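Local coordinates for sugar ABC transporter substrate-binding protein (Treponema pallidum subsp. pallidum, PDB 5U2P) that probably serves as the periplasmic ligand-binding component of an ABC transporter, capturing a solute, perhaps a sugar, for import, at residues G83-P94 with L304-S315; V251-D261 with V272-I283. One frame throughout, in Å; residues are numbered along the deposited sequence.

Interaction 1. Residues G83-P94 with L304-S315; sequences GTAPDVVEVSLP and LEVQGLAVHKKS
Two donors grip Glu90 OE2: Gln307 NE2 at 2.6 Å, and the ring nitrogen ND1 of His42. The glutamate chain is fully extended, CG anti to the backbone N (chi1 180°), which carries the carboxylate out over the sheet face that Glu90 shares with Gln307; the amide meets OE2 on its anti side, the two planes turned 71° apart. The other oxygen, OE1, takes the backbone N-H of Arg39, so a buried acid is well supplied with donors, and its negative charge is probably stabilised by them. Between the strands, Val89 and Ala310 exchange two backbone bonds, Val89 N to Ala310 O at 2.9 Å and Ala310 N to Val89 O at 2.8 Å. Val91 and Gly308 form the next hydrogen-bonded pair, and glycine suits that place, since Leu93 CD1 packs over the backbone there, 4.1 Å from Gly308 CA. On the same face the small Ala310 lets Val91 CG1 settle 3.9 Å from its CB. Farther along, the His312 ring receives Ala85 CB over one face, 4.0 Å from the ring centroid, while His312 N donates to Asp87 O at 2.9 Å. Asp87 OD1 takes the hydroxyl of Ser315 from above the carboxylate plane, OG to OD1 2.9 Å; Arg317 meets both partners, its backbone N bonded to Ser315 OG and its guanidinium salt-bridged to Asp87 OD2. Strand 88-92 also pairs with 33-39, and helices 72-81 and 318-329 cover the two faces: a central antiparallel pair within the mixed five-stranded sheet of an alpha/beta lobe, as in periplasmic solute-binding proteins.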
loop_
_atom_site.group_PDB
_atom_site.type_symbol
_atom_site.label_atom_id
_atom_site.label_comp_id
_atom_site.label_asym_id
_atom_site.label_seq_id
_atom_site.Cartn_x
_atom_site.Cartn_y
_atom_site.Cartn_z
ATOM N N GLY A 83 -23.655 -17.948 -11.787
ATOM C CA GLY A 83 -22.765 -18.748 -12.611
ATOM C C GLY A 83 -22.583 -18.230 -14.023
ATOM O O GLY A 83 -21.984 -18.896 -14.866
ATOM N N THR A 84 -23.077 -17.027 -14.285
ATOM C CA THR A 84 -22.999 -16.456 -15.624
ATOM C C THR A 84 -21.780 -15.543 -15.805
ATOM O O THR A 84 -21.601 -14.960 -16.878
ATOM C CB THR A 84 -24.268 -15.653 -15.953
ATOM O OG1 THR A 84 -24.319 -14.479 -15.137
ATOM C CG2 THR A 84 -25.513 -16.504 -15.708
ATOM N N ALA A 85 -20.950 -15.426 -14.769
ATOM C CA ALA A 85 -19.806 -14.509 -14.799
ATOM C C ALA A 85 -18.906 -14.817 -15.982
ATOM O O ALA A 85 -18.771 -15.988 -16.362
ATOM C CB ALA A 85 -18.999 -14.597 -13.512
ATOM N N PRO A 86 -18.285 -13.775 -16.556
ATOM C CA PRO A 86 -17.299 -13.972 -17.633
ATOM C C PRO A 86 -16.083 -14.808 -17.222
ATOM O O PRO A 86 -15.874 -15.067 -16.042
ATOM C CB PRO A 86 -16.897 -12.539 -17.983
ATOM C CG PRO A 86 -18.141 -11.783 -17.752
ATOM C CD PRO A 86 -18.673 -12.355 -16.460
ATOM N N ASP A 87 -15.291 -15.232 -18.205
ATOM C CA ASP A 87 -14.162 -16.133 -17.950
ATOM C C ASP A 87 -13.069 -15.464 -17.099
ATOM O O ASP A 87 -12.424 -16.114 -16.270
ATOM C CB ASP A 87 -13.535 -16.614 -19.264
ATOM C CG ASP A 87 -14.544 -17.211 -20.237
ATOM O OD1 ASP A 87 -15.415 -18.001 -19.827
ATOM O OD2 ASP A 87 -14.436 -16.901 -21.443
ATOM N N VAL A 88 -12.835 -14.183 -17.362
ATOM C CA VAL A 88 -11.863 -13.373 -16.639
ATOM C C VAL A 88 -12.590 -12.187 -16.019
ATOM O O VAL A 88 -13.364 -11.521 -16.702
ATOM C CB VAL A 88 -10.733 -12.891 -17.558
ATOM C CG1 VAL A 88 -9.797 -11.921 -16.830
ATOM C CG2 VAL A 88 -9.976 -14.096 -18.076
ATOM N N VAL A 89 -12.357 -11.939 -14.728
ATOM C CA VAL A 89 -13.045 -10.853 -14.031
ATOM C C VAL A 89 -12.048 -10.008 -13.254
ATOM O O VAL A 89 -11.104 -10.525 -12.638
ATOM C CB VAL A 89 -14.177 -11.392 -13.103
ATOM C CG1 VAL A 89 -15.216 -12.118 -13.933
ATOM C CG2 VAL A 89 -13.631 -12.313 -12.007
ATOM N N GLU A 90 -12.250 -8.694 -13.293
ATOM C CA GLU A 90 -11.492 -7.785 -12.453
ATOM C C GLU A 90 -11.852 -8.004 -10.981
ATOM O O GLU A 90 -13.023 -8.178 -10.638
ATOM C CB GLU A 90 -11.740 -6.315 -12.845
ATOM C CG GLU A 90 -10.947 -5.372 -11.963
ATOM C CD GLU A 90 -11.180 -3.905 -12.234
ATOM O OE1 GLU A 90 -11.872 -3.565 -13.210
ATOM O OE2 GLU A 90 -10.649 -3.087 -11.452
ATOM N N VAL A 91 -10.836 -8.018 -10.125
ATOM C CA VAL A 91 -11.040 -8.139 -8.690
ATOM C C VAL A 91 -10.194 -7.120 -7.960
ATOM O O VAL A 91 -9.182 -6.659 -8.462
ATOM C CB VAL A 91 -10.696 -9.560 -8.159
ATOM C CG1 VAL A 91 -11.655 -10.604 -8.753
ATOM C CG2 VAL A 91 -9.246 -9.918 -8.465
ATOM N N SER A 92 -10.641 -6.773 -6.756
ATOM C CA SER A 92 -9.884 -5.929 -5.851
ATOM C C SER A 92 -9.046 -6.787 -4.911
ATOM O O SER A 92 -9.573 -7.578 -4.124
ATOM C CB SER A 92 -10.825 -5.029 -5.047
ATOM O OG SER A 92 -11.443 -4.064 -5.890
ATOM N N LEU A 93 -7.736 -6.632 -5.025
ATOM C CA LEU A 93 -6.784 -7.298 -4.150
ATOM C C LEU A 93 -6.531 -6.382 -2.961
ATOM O O LEU A 93 -6.659 -5.171 -3.098
ATOM C CB LEU A 93 -5.481 -7.593 -4.904
ATOM C CG LEU A 93 -5.686 -8.570 -6.075
ATOM C CD1 LEU A 93 -4.508 -8.531 -7.047
ATOM C CD2 LEU A 93 -5.920 -9.994 -5.580
ATOM N N PRO A 94 -6.169 -6.949 -1.793
ATOM C CA PRO A 94 -5.998 -8.389 -1.562
ATOM C C PRO A 94 -7.272 -9.116 -1.135
ATOM O O PRO A 94 -7.301 -10.351 -1.147
ATOM C CB PRO A 94 -4.954 -8.433 -0.442
ATOM C CG PRO A 94 -5.190 -7.173 0.333
ATOM C CD PRO A 94 -5.654 -6.140 -0.672
ATOM N N LEU A 304 -1.408 -2.359 -0.659
ATOM C CA LEU A 304 -1.407 -3.391 -1.700
ATOM C C LEU A 304 -2.816 -3.583 -2.256
ATOM O O LEU A 304 -3.130 -4.620 -2.857
ATOM C CB LEU A 304 -0.830 -4.702 -1.144
ATOM C CG LEU A 304 0.538 -4.596 -0.445
ATOM C CD1 LEU A 304 1.037 -5.955 0.065
ATOM C CD2 LEU A 304 1.579 -3.962 -1.372
ATOM N N GLU A 305 -3.649 -2.561 -2.094
ATOM C CA GLU A 305 -5.018 -2.583 -2.587
ATOM C C GLU A 305 -5.038 -2.289 -4.081
ATOM O O GLU A 305 -5.543 -1.259 -4.515
ATOM C CB GLU A 305 -5.881 -1.570 -1.828
ATOM C CG GLU A 305 -6.001 -1.875 -0.308
ATOM C CD GLU A 305 -7.105 -2.849 0.024
ATOM O OE1 GLU A 305 -8.017 -3.016 -0.815
ATOM O OE2 GLU A 305 -7.054 -3.462 1.115
ATOM N N VAL A 306 -4.472 -3.213 -4.843
ATOM C CA VAL A 306 -4.351 -3.106 -6.286
ATOM C C VAL A 306 -5.459 -3.877 -6.999
ATOM O O VAL A 306 -6.167 -4.676 -6.391
ATOM C CB VAL A 306 -2.975 -3.616 -6.760
ATOM C CG1 VAL A 306 -1.821 -2.820 -6.075
ATOM C CG2 VAL A 306 -2.813 -5.123 -6.528
ATOM N N GLN A 307 -5.628 -3.595 -8.285
ATOM C CA GLN A 307 -6.574 -4.336 -9.096
ATOM C C GLN A 307 -5.906 -5.555 -9.712
ATOM O O GLN A 307 -4.687 -5.582 -9.912
ATOM C CB GLN A 307 -7.167 -3.437 -10.184
ATOM C CG GLN A 307 -8.007 -2.279 -9.624
ATOM C CD GLN A 307 -9.034 -2.722 -8.567
ATOM O OE1 GLN A 307 -8.935 -2.367 -7.381
ATOM N NE2 GLN A 307 -10.025 -3.490 -8.997
ATOM N N GLY A 308 -6.717 -6.560 -10.035
ATOM C CA GLY A 308 -6.211 -7.758 -10.676
ATOM C C GLY A 308 -7.251 -8.430 -11.540
ATOM O O GLY A 308 -8.425 -8.076 -11.501
ATOM N N LEU A 309 -6.803 -9.398 -12.323
ATOM C CA LEU A 309 -7.661 -10.164 -13.214
ATOM C C LEU A 309 -7.659 -11.601 -12.714
ATOM O O LEU A 309 -6.611 -12.243 -12.698
ATOM C CB LEU A 309 -7.157 -10.099 -14.661
ATOM C CG LEU A 309 -7.108 -8.731 -15.304
ATOM C CD1 LEU A 309 -6.410 -8.845 -16.670
ATOM C CD2 LEU A 309 -8.500 -8.176 -15.461
ATOM N N ALA A 310 -8.818 -12.091 -12.287
ATOM C CA ALA A 310 -8.963 -13.481 -11.860
ATOM C C ALA A 310 -9.668 -14.312 -12.920
ATOM O O ALA A 310 -10.398 -13.773 -13.750
ATOM C CB ALA A 310 -9.743 -13.562 -10.539
ATOM N N VAL A 311 -9.479 -15.629 -12.846
ATOM C CA VAL A 311 -10.184 -16.583 -13.710
ATOM C C VAL A 311 -11.362 -17.220 -12.964
ATOM O O VAL A 311 -11.204 -17.745 -11.865
ATOM C CB VAL A 311 -9.242 -17.687 -14.215
ATOM C CG1 VAL A 311 -9.973 -18.646 -15.174
ATOM C CG2 VAL A 311 -8.049 -17.071 -14.942
ATOM N N HIS A 312 -12.538 -17.122 -13.575
ATOM C CA HIS A 312 -13.752 -17.760 -13.063
ATOM C C HIS A 312 -13.621 -19.278 -13.115
ATOM O O HIS A 312 -13.478 -19.867 -14.182
ATOM C CB HIS A 312 -14.943 -17.302 -13.890
ATOM C CG HIS A 312 -16.269 -17.809 -13.404
ATOM N ND1 HIS A 312 -17.334 -18.012 -14.257
ATOM C CD2 HIS A 312 -16.718 -18.116 -12.163
ATOM C CE1 HIS A 312 -18.376 -18.440 -13.566
ATOM N NE2 HIS A 312 -18.029 -18.515 -12.292
ATOM N N LYS A 313 -13.673 -19.879 -11.937
ATOM C CA LYS A 313 -13.425 -21.302 -11.728
ATOM C C LYS A 313 -14.374 -22.184 -12.519
ATOM O O LYS A 313 -13.978 -23.240 -13.012
ATOM C CB LYS A 313 -13.554 -21.614 -10.232
ATOM C CG LYS A 313 -13.049 -22.972 -9.826
ATOM C CD LYS A 313 -13.014 -23.126 -8.304
ATOM C CE LYS A 313 -12.419 -24.471 -7.918
ATOM N NZ LYS A 313 -12.271 -24.624 -6.454
ATOM N N LYS A 314 -15.627 -21.753 -12.634
ATOM C CA LYS A 314 -16.653 -22.550 -13.317
ATOM C C LYS A 314 -16.674 -22.298 -14.822
ATOM O O LYS A 314 -17.505 -22.853 -15.531
ATOM C CB LYS A 314 -18.031 -22.264 -12.710
ATOM C CG LYS A 314 -18.117 -22.618 -11.221
ATOM C CD LYS A 314 -19.505 -22.381 -10.620
ATOM C CE LYS A 314 -19.420 -22.116 -9.110
ATOM N NZ LYS A 314 -20.729 -21.745 -8.493
ATOM N N SER A 315 -15.752 -21.475 -15.318
ATOM C CA SER A 315 -15.642 -21.250 -16.753
ATOM C C SER A 315 -15.373 -22.543 -17.527
ATOM O O SER A 315 -14.626 -23.417 -17.073
ATOM C CB SER A 315 -14.529 -20.255 -17.053
ATOM O OG SER A 315 -14.245 -20.230 -18.434
HETATM O O HOH W 1 -17.112 -18.016 -17.454
HETATM O O HOH W 2 -9.227 -5.519 -1.365
#

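Interaction 2. Residues V251-D261 with V272-I283; sequences VREIIHDFTRD and VADAIIKERPGI
A helix-helix packing contact closes a helix-strand-helix unit of the alpha/beta fold: helices 251-258 and 272-279 run at 49° to each other, their axes 9.4 Å apart, with strand 263-267 linking them in sequence. Val251 and Val272 meet tip to tip at one end. In the middle, Ile255 reaches across with CD1, which presses on Ala275 CB at 3.5 Å, a tight carbon pair that the small alanine makes possible. Ile276 answers with its own extended branch (chi2 169°), laying CD1 over a face of the Phe258 ring, 4.1 Å from the centroid, a CH-pi contact. Ile283 CD1 approaches the same ring at its edge, 3.8 Å from CD1 of Phe258, so aliphatic groups hold the aromatic from two directions; strands 263-267 and 285-288 also touch it. Toward the solvent side the contact turns polar. Thr259 turns its methyl CG2 to Arg280 CB and Glu279 CG, while OG1 bonds back to Ile255 O, and a water joins that hydroxyl to Glu279 OE2. Asp261, with positive phi, is the C-prime residue of the Schellman motif ending helix 251-258. An arginine, Arg280, suits the facing position: its chain is extended from CG to NE and carries the guanidinium past Thr259 to this helix end. There Arg280 NH1 donates to Thr259 O at 2.9 Å. The same Arg280 NH1 forms a salt bridge with Asp261 OD1, also 2.9 Å, met from above the carboxylate plane.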
loop_
_atom_site.group_PDB
_atom_site.type_symbol
_atom_site.label_atom_id
_atom_site.label_comp_id
_atom_site.label_asym_id
_atom_site.label_seq_id
_atom_site.Cartn_x
_atom_site.Cartn_y
_atom_site.Cartn_z
ATOM N N VAL A 251 -2.129 17.298 2.329
ATOM C CA VAL A 251 -1.007 16.947 1.468
ATOM C C VAL A 251 -0.508 18.171 0.707
ATOM O O VAL A 251 0.712 18.371 0.558
ATOM C CB VAL A 251 -1.406 15.810 0.483
ATOM C CG1 VAL A 251 -0.374 15.671 -0.635
ATOM C CG2 VAL A 251 -1.540 14.510 1.229
ATOM N N ARG A 252 -1.434 18.998 0.221
ATOM C CA ARG A 252 -1.067 20.208 -0.528
ATOM C C ARG A 252 -0.172 21.137 0.311
ATOM O O ARG A 252 0.709 21.822 -0.217
ATOM C CB ARG A 252 -2.331 20.954 -0.983
ATOM C CG ARG A 252 -2.094 22.282 -1.703
ATOM C CD ARG A 252 -3.020 23.380 -1.177
ATOM N NE ARG A 252 -4.393 23.217 -1.650
ATOM C CZ ARG A 252 -4.944 23.901 -2.650
ATOM N NH1 ARG A 252 -4.256 24.826 -3.311
ATOM N NH2 ARG A 252 -6.203 23.659 -2.990
ATOM N N GLU A 253 -0.422 21.168 1.618
ATOM C CA GLU A 253 0.337 22.008 2.526
ATOM C C GLU A 253 1.736 21.447 2.766
ATOM O O GLU A 253 2.709 22.188 2.783
ATOM C CB GLU A 253 -0.425 22.177 3.843
ATOM C CG GLU A 253 -1.746 22.880 3.632
ATOM C CD GLU A 253 -2.543 23.066 4.905
ATOM O OE1 GLU A 253 -3.135 22.076 5.390
ATOM O OE2 GLU A 253 -2.583 24.208 5.420
ATOM N N ILE A 254 1.847 20.135 2.907
ATOM C CA ILE A 254 3.145 19.484 3.006
ATOM C C ILE A 254 3.981 19.771 1.766
ATOM O O ILE A 254 5.152 20.110 1.875
ATOM C CB ILE A 254 2.987 17.950 3.174
ATOM C CG1 ILE A 254 2.370 17.602 4.525
ATOM C CG2 ILE A 254 4.313 17.217 2.946
ATOM C CD1 ILE A 254 3.140 18.045 5.708
ATOM N N ILE A 255 3.389 19.621 0.585
ATOM C CA ILE A 255 4.106 19.884 -0.649
ATOM C C ILE A 255 4.593 21.336 -0.696
ATOM O O ILE A 255 5.755 21.619 -1.055
ATOM C CB ILE A 255 3.223 19.577 -1.881
ATOM C CG1 ILE A 255 2.895 18.084 -1.942
ATOM C CG2 ILE A 255 3.928 20.014 -3.159
ATOM C CD1 ILE A 255 1.759 17.736 -2.876
ATOM N N HIS A 256 3.701 22.251 -0.340
ATOM C CA HIS A 256 4.020 23.667 -0.332
ATOM C C HIS A 256 5.220 23.949 0.552
ATOM O O HIS A 256 6.173 24.623 0.128
ATOM C CB HIS A 256 2.826 24.475 0.145
ATOM C CG HIS A 256 3.043 25.944 0.109
ATOM N ND1 HIS A 256 3.693 26.623 1.112
ATOM C CD2 HIS A 256 2.676 26.873 -0.803
ATOM C CE1 HIS A 256 3.735 27.907 0.803
ATOM N NE2 HIS A 256 3.098 28.086 -0.336
ATOM N N ASP A 257 5.199 23.401 1.767
ATOM C CA ASP A 257 6.279 23.649 2.710
ATOM C C ASP A 257 7.562 22.874 2.365
ATOM O O ASP A 257 8.672 23.399 2.536
ATOM C CB ASP A 257 5.822 23.317 4.139
ATOM C CG ASP A 257 4.744 24.264 4.658
ATOM O OD1 ASP A 257 4.610 25.383 4.118
ATOM O OD2 ASP A 257 4.031 23.884 5.621
ATOM N N PHE A 258 7.431 21.642 1.882
ATOM C CA PHE A 258 8.609 20.833 1.592
ATOM C C PHE A 258 9.410 21.454 0.469
ATOM O O PHE A 258 10.644 21.473 0.529
ATOM C CB PHE A 258 8.212 19.390 1.239
ATOM C CG PHE A 258 9.300 18.387 1.494
ATOM C CD1 PHE A 258 10.429 18.336 0.675
ATOM C CD2 PHE A 258 9.206 17.508 2.558
ATOM C CE1 PHE A 258 11.425 17.402 0.918
ATOM C CE2 PHE A 258 10.189 16.586 2.809
ATOM C CZ PHE A 258 11.300 16.520 1.992
ATOM N N THR A 259 8.722 21.974 -0.548
ATOM C CA THR A 259 9.414 22.536 -1.704
ATOM C C THR A 259 10.010 23.895 -1.384
ATOM O O THR A 259 10.756 24.438 -2.201
ATOM C CB THR A 259 8.499 22.657 -2.955
ATOM O OG1 THR A 259 7.346 23.469 -2.685
ATOM C CG2 THR A 259 8.043 21.295 -3.415
ATOM N N ARG A 260 9.665 24.455 -0.214
ATOM C CA ARG A 260 10.268 25.708 0.271
ATOM C C ARG A 260 11.288 25.486 1.401
ATOM O O ARG A 260 11.630 26.407 2.148
ATOM C CB ARG A 260 9.169 26.669 0.720
ATOM C CG ARG A 260 8.368 27.226 -0.442
ATOM C CD ARG A 260 7.088 27.892 -0.020
ATOM N NE ARG A 260 6.424 28.524 -1.147
ATOM C CZ ARG A 260 5.809 27.874 -2.134
ATOM N NH1 ARG A 260 5.758 26.550 -2.150
ATOM N NH2 ARG A 260 5.252 28.563 -3.125
ATOM N N ASP A 261 11.792 24.265 1.493
ATOM C CA ASP A 261 12.837 23.898 2.450
ATOM C C ASP A 261 12.397 24.150 3.898
ATOM O O ASP A 261 13.217 24.486 4.758
ATOM C CB ASP A 261 14.154 24.666 2.171
ATOM C CG ASP A 261 14.831 24.269 0.862
ATOM O OD1 ASP A 261 14.403 23.323 0.172
ATOM O OD2 ASP A 261 15.843 24.911 0.531
ATOM N N VAL A 272 3.035 11.151 -2.263
ATOM C CA VAL A 272 3.280 12.508 -1.799
ATOM C C VAL A 272 4.668 12.960 -2.256
ATOM O O VAL A 272 4.833 14.077 -2.758
ATOM C CB VAL A 272 3.138 12.613 -0.275
ATOM C CG1 VAL A 272 3.499 13.993 0.226
ATOM C CG2 VAL A 272 1.723 12.235 0.142
ATOM N N ALA A 273 5.668 12.087 -2.123
ATOM C CA ALA A 273 7.023 12.388 -2.574
ATOM C C ALA A 273 7.037 12.649 -4.078
ATOM O O ALA A 273 7.695 13.591 -4.569
ATOM C CB ALA A 273 7.979 11.245 -2.230
ATOM N N ASP A 274 6.298 11.839 -4.829
ATOM C CA ASP A 274 6.155 12.079 -6.277
ATOM C C ASP A 274 5.602 13.481 -6.574
ATOM O O ASP A 274 6.066 14.190 -7.500
ATOM C CB ASP A 274 5.230 11.034 -6.908
ATOM C CG ASP A 274 5.924 9.706 -7.191
ATOM O OD1 ASP A 274 7.165 9.626 -7.092
ATOM O OD2 ASP A 274 5.210 8.738 -7.540
ATOM N N ALA A 275 4.620 13.883 -5.782
ATOM C CA ALA A 275 3.956 15.166 -5.924
ATOM C C ALA A 275 4.905 16.299 -5.588
ATOM O O ALA A 275 4.857 17.378 -6.203
ATOM C CB ALA A 275 2.739 15.229 -5.055
ATOM N N ILE A 276 5.773 16.061 -4.608
ATOM C CA ILE A 276 6.778 17.065 -4.237
ATOM C C ILE A 276 7.731 17.303 -5.406
ATOM O O ILE A 276 8.048 18.444 -5.762
ATOM C CB ILE A 276 7.549 16.622 -2.985
ATOM C CG1 ILE A 276 6.625 16.762 -1.777
ATOM C CG2 ILE A 276 8.824 17.427 -2.768
ATOM C CD1 ILE A 276 7.135 16.133 -0.522
ATOM N N ILE A 277 8.196 16.215 -5.992
ATOM C CA ILE A 277 9.103 16.307 -7.126
ATOM C C ILE A 277 8.435 16.942 -8.321
ATOM O O ILE A 277 9.081 17.692 -9.058
ATOM C CB ILE A 277 9.651 14.915 -7.496
ATOM C CG1 ILE A 277 10.477 14.370 -6.327
ATOM C CG2 ILE A 277 10.512 15.002 -8.750
ATOM C CD1 ILE A 277 10.815 12.893 -6.436
ATOM N N LYS A 278 7.169 16.629 -8.558
ATOM C CA LYS A 278 6.442 17.221 -9.682
ATOM C C LYS A 278 6.412 18.740 -9.521
ATOM O O LYS A 278 6.611 19.495 -10.477
ATOM C CB LYS A 278 5.024 16.667 -9.765
ATOM C CG LYS A 278 4.228 17.184 -10.952
ATOM C CD LYS A 278 2.829 16.586 -10.999
ATOM C CE LYS A 278 2.178 16.790 -12.356
ATOM N NZ LYS A 278 0.761 16.339 -12.355
ATOM N N GLU A 279 6.212 19.183 -8.289
ATOM C CA GLU A 279 6.102 20.616 -7.980
ATOM C C GLU A 279 7.452 21.328 -8.053
ATOM O O GLU A 279 7.520 22.507 -8.439
ATOM C CB GLU A 279 5.485 20.804 -6.600
ATOM C CG GLU A 279 5.549 22.231 -6.032
ATOM C CD GLU A 279 4.618 23.207 -6.728
ATOM O OE1 GLU A 279 3.801 22.764 -7.578
ATOM O OE2 GLU A 279 4.717 24.419 -6.414
ATOM N N ARG A 280 8.515 20.629 -7.655
ATOM C CA ARG A 280 9.881 21.161 -7.704
ATOM C C ARG A 280 10.862 20.104 -8.251
ATOM O O ARG A 280 11.495 19.374 -7.496
ATOM C CB ARG A 280 10.334 21.636 -6.338
ATOM C CG ARG A 280 11.705 22.300 -6.311
ATOM C CD ARG A 280 12.074 22.835 -4.943
ATOM N NE ARG A 280 13.525 22.936 -4.796
ATOM C CZ ARG A 280 14.165 23.207 -3.662
ATOM N NH1 ARG A 280 13.499 23.441 -2.529
ATOM N NH2 ARG A 280 15.491 23.246 -3.662
ATOM N N PRO A 281 10.979 20.028 -9.574
ATOM C CA PRO A 281 11.698 18.929 -10.236
ATOM C C PRO A 281 13.157 18.795 -9.824
ATOM O O PRO A 281 13.716 17.699 -9.871
ATOM C CB PRO A 281 11.596 19.295 -11.718
ATOM C CG PRO A 281 10.397 20.147 -11.833
ATOM C CD PRO A 281 10.216 20.852 -10.528
ATOM N N GLY A 282 13.770 19.897 -9.415
ATOM C CA GLY A 282 15.172 19.861 -9.068
ATOM C C GLY A 282 15.442 19.545 -7.617
ATOM O O GLY A 282 16.590 19.601 -7.185
ATOM N N ILE A 283 14.410 19.221 -6.843
ATOM C CA ILE A 283 14.644 18.978 -5.435
ATOM C C ILE A 283 15.403 17.659 -5.261
ATOM O O ILE A 283 15.222 16.717 -6.021
ATOM C CB ILE A 283 13.320 18.972 -4.629
ATOM C CG1 ILE A 283 13.607 19.109 -3.133
ATOM C CG2 ILE A 283 12.499 17.755 -4.947
ATOM C CD1 ILE A 283 12.388 19.485 -2.322
HETATM O O HOH W 3 6.475 25.147 -4.563
HETATM O O HOH W 4 16.768 25.179 -1.778
HETATM O O HOH W 5 16.846 22.254 -0.816
#

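Overall arrangement
Interactions 1 and 2 belong to the two different lobes of the chain, on opposite sides of its centre; their own centres are 37 Å apart and their nearest atoms about 14 Å, so they do not touch. The chain builds interaction 2 between making the two segments of interaction 1, whose nearest ends are 210 residues apart in sequence: it leaves the first lobe, forms much of the second, and returns through strand 300-303 to lay down 307-311. Such crossing and return is a hallmark of bilobal solute-binding proteins, whose ligand usually lies in the cleft between lobes. One contact is sheet pairing, mostly buried; the other is helix packing, partly buried.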